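Local atomic coordinates of glycerate dehydrogenase related protein (Thermoplasma acidophilum, PDB entry 3GVX), a protein that probably works as an NAD(P)-dependent D-2-hydroxyacid dehydrogenase, reducing substrates such as glyoxylate or hydroxypyruvate. Residues V206-D212 with Y231-W237. Residues are numbered along the deposited sequence; the frame is centred on the assembly and turned at random.
Sequences VNVARAD and YLSDVWW
The carboxamide of N207 uses both its ends: ND2 donates to the hydroxyl of Y231 (ND2 to OH 2.8 Å), while OD1 takes the backbone N-H of A209 at 2.9 Å, closing an Asx turn. Amide and phenol planes stand 70° apart, and the hydroxyl lies a little out of the amide plane. CG sits anti to the backbone N (chi1 -164°), which swings the amide toward the Y231 hydroxyl and the turn at A209; behind it, N207 CB packs against S233 OG at 3.1 Å. Cutting the side chain back to an alanine is likely to leave the Y231 hydroxyl without this donor and the A209 N-H without its acceptor. The N207 backbone is tied down too, its N hydrogen-bonded to L232 O and its O accepting from D234 N, as expected of parallel neighbours. Beyond the strand ends, V235 points CG2 into the bend at R210 and A211, 3.3 Å from A211 N. The methyl of A211 then rides over one face of the W237 indole, 3.7 Å from the centroid of the five-membered ring, a CH-pi contact. W237 NE1 is hydrogen-bonded to V214 O. A water joins D234 OD2 to V208 O, weakly at the latter, and the D234 carboxylate also accepts from S253, V256 and A257. Helix 216-225 connects the strands in a beta-alpha-beta unit, at the C-terminal sheet edge where Rossmann-type dehydrogenases generally bind NAD, as probably here.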
loop_
_atom_site.group_PDB
_atom_site.type_symbol
_atom_site.label_atom_id
_atom_site.label_comp_id
_atom_site.label_asym_id
_atom_site.label_seq_id
_atom_site.Cartn_x
_atom_site.Cartn_y
_atom_site.Cartn_z
ATOM N N VAL B 206 3.897 8.304 -11.772
ATOM C CA VAL B 206 2.602 7.669 -11.766
ATOM C C VAL B 206 1.557 8.687 -12.194
ATOM O O VAL B 206 1.442 9.769 -11.614
ATOM C CB VAL B 206 2.256 7.144 -10.364
ATOM C CG1 VAL B 206 1.096 6.176 -10.456
ATOM C CG2 VAL B 206 3.497 6.515 -9.722
ATOM N N ASN B 207 0.790 8.332 -13.213
ATOM C CA ASN B 207 -0.233 9.228 -13.715
ATOM C C ASN B 207 -1.644 8.716 -13.480
ATOM O O ASN B 207 -2.060 7.725 -14.077
ATOM C CB ASN B 207 -0.038 9.460 -15.213
ATOM C CG ASN B 207 -0.804 10.664 -15.709
ATOM O OD1 ASN B 207 -1.794 11.077 -15.101
ATOM N ND2 ASN B 207 -0.360 11.228 -16.822
ATOM N N VAL B 208 -2.379 9.378 -12.597
ATOM C CA VAL B 208 -3.763 9.005 -12.352
ATOM C C VAL B 208 -4.670 10.209 -12.624
ATOM O O VAL B 208 -5.776 10.300 -12.105
ATOM C CB VAL B 208 -3.993 8.501 -10.908
ATOM C CG1 VAL B 208 -3.356 7.139 -10.722
ATOM C CG2 VAL B 208 -3.461 9.522 -9.905
ATOM N N ALA B 209 -4.183 11.130 -13.448
ATOM C CA ALA B 209 -4.948 12.322 -13.801
ATOM C C ALA B 209 -5.482 12.189 -15.228
ATOM O O ALA B 209 -6.440 11.476 -15.479
ATOM C CB ALA B 209 -4.065 13.571 -13.663
ATOM N N ARG B 210 -4.827 12.856 -16.159
ATOM C CA ARG B 210 -5.232 12.797 -17.549
ATOM C C ARG B 210 -4.000 12.706 -18.419
ATOM O O ARG B 210 -2.966 13.303 -18.114
ATOM C CB ARG B 210 -6.055 14.037 -17.896
ATOM C CG ARG B 210 -7.436 14.061 -17.251
ATOM C CD ARG B 210 -8.382 13.167 -18.037
ATOM N NE ARG B 210 -9.052 12.169 -17.206
ATOM C CZ ARG B 210 -10.248 12.322 -16.642
ATOM N NH1 ARG B 210 -10.924 13.446 -16.820
ATOM N NH2 ARG B 210 -10.768 11.352 -15.899
ATOM N N ALA B 211 -4.110 11.941 -19.493
ATOM C CA ALA B 211 -3.005 11.766 -20.408
ATOM C C ALA B 211 -2.538 13.114 -20.967
ATOM O O ALA B 211 -1.335 13.353 -21.098
ATOM C CB ALA B 211 -3.405 10.817 -21.540
ATOM N N ASP B 212 -3.472 14.015 -21.255
ATOM C CA ASP B 212 -3.087 15.299 -21.824
ATOM C C ASP B 212 -2.345 16.276 -20.938
ATOM O O ASP B 212 -1.873 17.302 -21.417
ATOM C CB ASP B 212 -4.299 15.947 -22.491
ATOM C CG ASP B 212 -4.721 15.187 -23.736
ATOM O OD1 ASP B 212 -3.851 14.953 -24.595
ATOM O OD2 ASP B 212 -5.899 14.800 -23.852
ATOM N N TYR B 231 7.313 5.065 -16.279
ATOM C CA TYR B 231 6.085 5.807 -16.358
ATOM C C TYR B 231 4.956 4.830 -16.147
ATOM O O TYR B 231 4.731 3.949 -16.964
ATOM C CB TYR B 231 5.968 6.470 -17.731
ATOM C CG TYR B 231 4.722 7.304 -17.900
ATOM C CD1 TYR B 231 4.458 8.372 -17.052
ATOM C CD2 TYR B 231 3.820 7.042 -18.925
ATOM C CE1 TYR B 231 3.313 9.152 -17.211
ATOM C CE2 TYR B 231 2.670 7.818 -19.106
ATOM C CZ TYR B 231 2.425 8.876 -18.249
ATOM O OH TYR B 231 1.315 9.662 -18.436
ATOM N N LEU B 232 4.261 4.968 -15.028
ATOM C CA LEU B 232 3.146 4.087 -14.734
ATOM C C LEU B 232 1.890 4.912 -14.881
ATOM O O LEU B 232 1.717 5.927 -14.209
ATOM C CB LEU B 232 3.259 3.551 -13.312
ATOM C CG LEU B 232 4.687 3.163 -12.941
ATOM C CD1 LEU B 232 4.683 2.745 -11.485
ATOM C CD2 LEU B 232 5.227 2.053 -13.866
ATOM N N SER B 233 1.002 4.485 -15.759
ATOM C CA SER B 233 -0.194 5.273 -15.949
ATOM C C SER B 233 -1.482 4.504 -16.086
ATOM O O SER B 233 -1.535 3.392 -16.611
ATOM C CB SER B 233 -0.008 6.197 -17.150
ATOM O OG SER B 233 -0.993 7.202 -17.152
ATOM N N ASP B 234 -2.532 5.126 -15.586
ATOM C CA ASP B 234 -3.842 4.541 -15.673
ATOM C C ASP B 234 -4.595 5.242 -16.797
ATOM O O ASP B 234 -5.739 4.916 -17.070
ATOM C CB ASP B 234 -4.585 4.702 -14.354
ATOM C CG ASP B 234 -5.967 4.113 -14.400
ATOM O OD1 ASP B 234 -6.113 2.928 -14.775
ATOM O OD2 ASP B 234 -6.916 4.841 -14.063
ATOM N N VAL B 235 -3.941 6.204 -17.446
ATOM C CA VAL B 235 -4.563 6.948 -18.537
ATOM C C VAL B 235 -3.629 7.133 -19.716
ATOM O O VAL B 235 -2.466 7.509 -19.565
ATOM C CB VAL B 235 -5.025 8.338 -18.085
ATOM C CG1 VAL B 235 -6.004 8.213 -16.926
ATOM C CG2 VAL B 235 -3.816 9.192 -17.733
ATOM N N TRP B 236 -4.147 6.866 -20.901
ATOM C CA TRP B 236 -3.348 6.996 -22.098
ATOM C C TRP B 236 -3.958 8.032 -23.033
ATOM O O TRP B 236 -5.128 8.366 -22.896
ATOM C CB TRP B 236 -3.241 5.633 -22.771
ATOM C CG TRP B 236 -2.148 5.589 -23.733
ATOM C CD1 TRP B 236 -2.254 5.723 -25.079
ATOM C CD2 TRP B 236 -0.752 5.433 -23.450
ATOM N NE1 TRP B 236 -1.020 5.666 -25.658
ATOM C CE2 TRP B 236 -0.075 5.490 -24.685
ATOM C CE3 TRP B 236 -0.007 5.260 -22.279
ATOM C CZ2 TRP B 236 1.305 5.371 -24.791
ATOM C CZ3 TRP B 236 1.366 5.144 -22.385
ATOM C CH2 TRP B 236 2.009 5.205 -23.636
ATOM N N TRP B 237 -3.187 8.547 -23.981
ATOM C CA TRP B 237 -3.766 9.525 -24.880
ATOM C C TRP B 237 -4.749 8.849 -25.822
ATOM O O TRP B 237 -4.604 7.669 -26.185
ATOM C CB TRP B 237 -2.684 10.269 -25.665
ATOM C CG TRP B 237 -1.668 10.917 -24.794
ATOM C CD1 TRP B 237 -1.635 12.217 -24.388
ATOM C CD2 TRP B 237 -0.535 10.281 -24.201
ATOM N NE1 TRP B 237 -0.547 12.434 -23.582
ATOM C CE2 TRP B 237 0.150 11.264 -23.455
ATOM C CE3 TRP B 237 -0.022 8.981 -24.243
ATOM C CZ2 TRP B 237 1.310 10.983 -22.732
ATOM C CZ3 TRP B 237 1.129 8.700 -23.528
ATOM C CH2 TRP B 237 1.789 9.702 -22.785
HETATM O O HOH W 1 -6.802 7.742 -13.559
#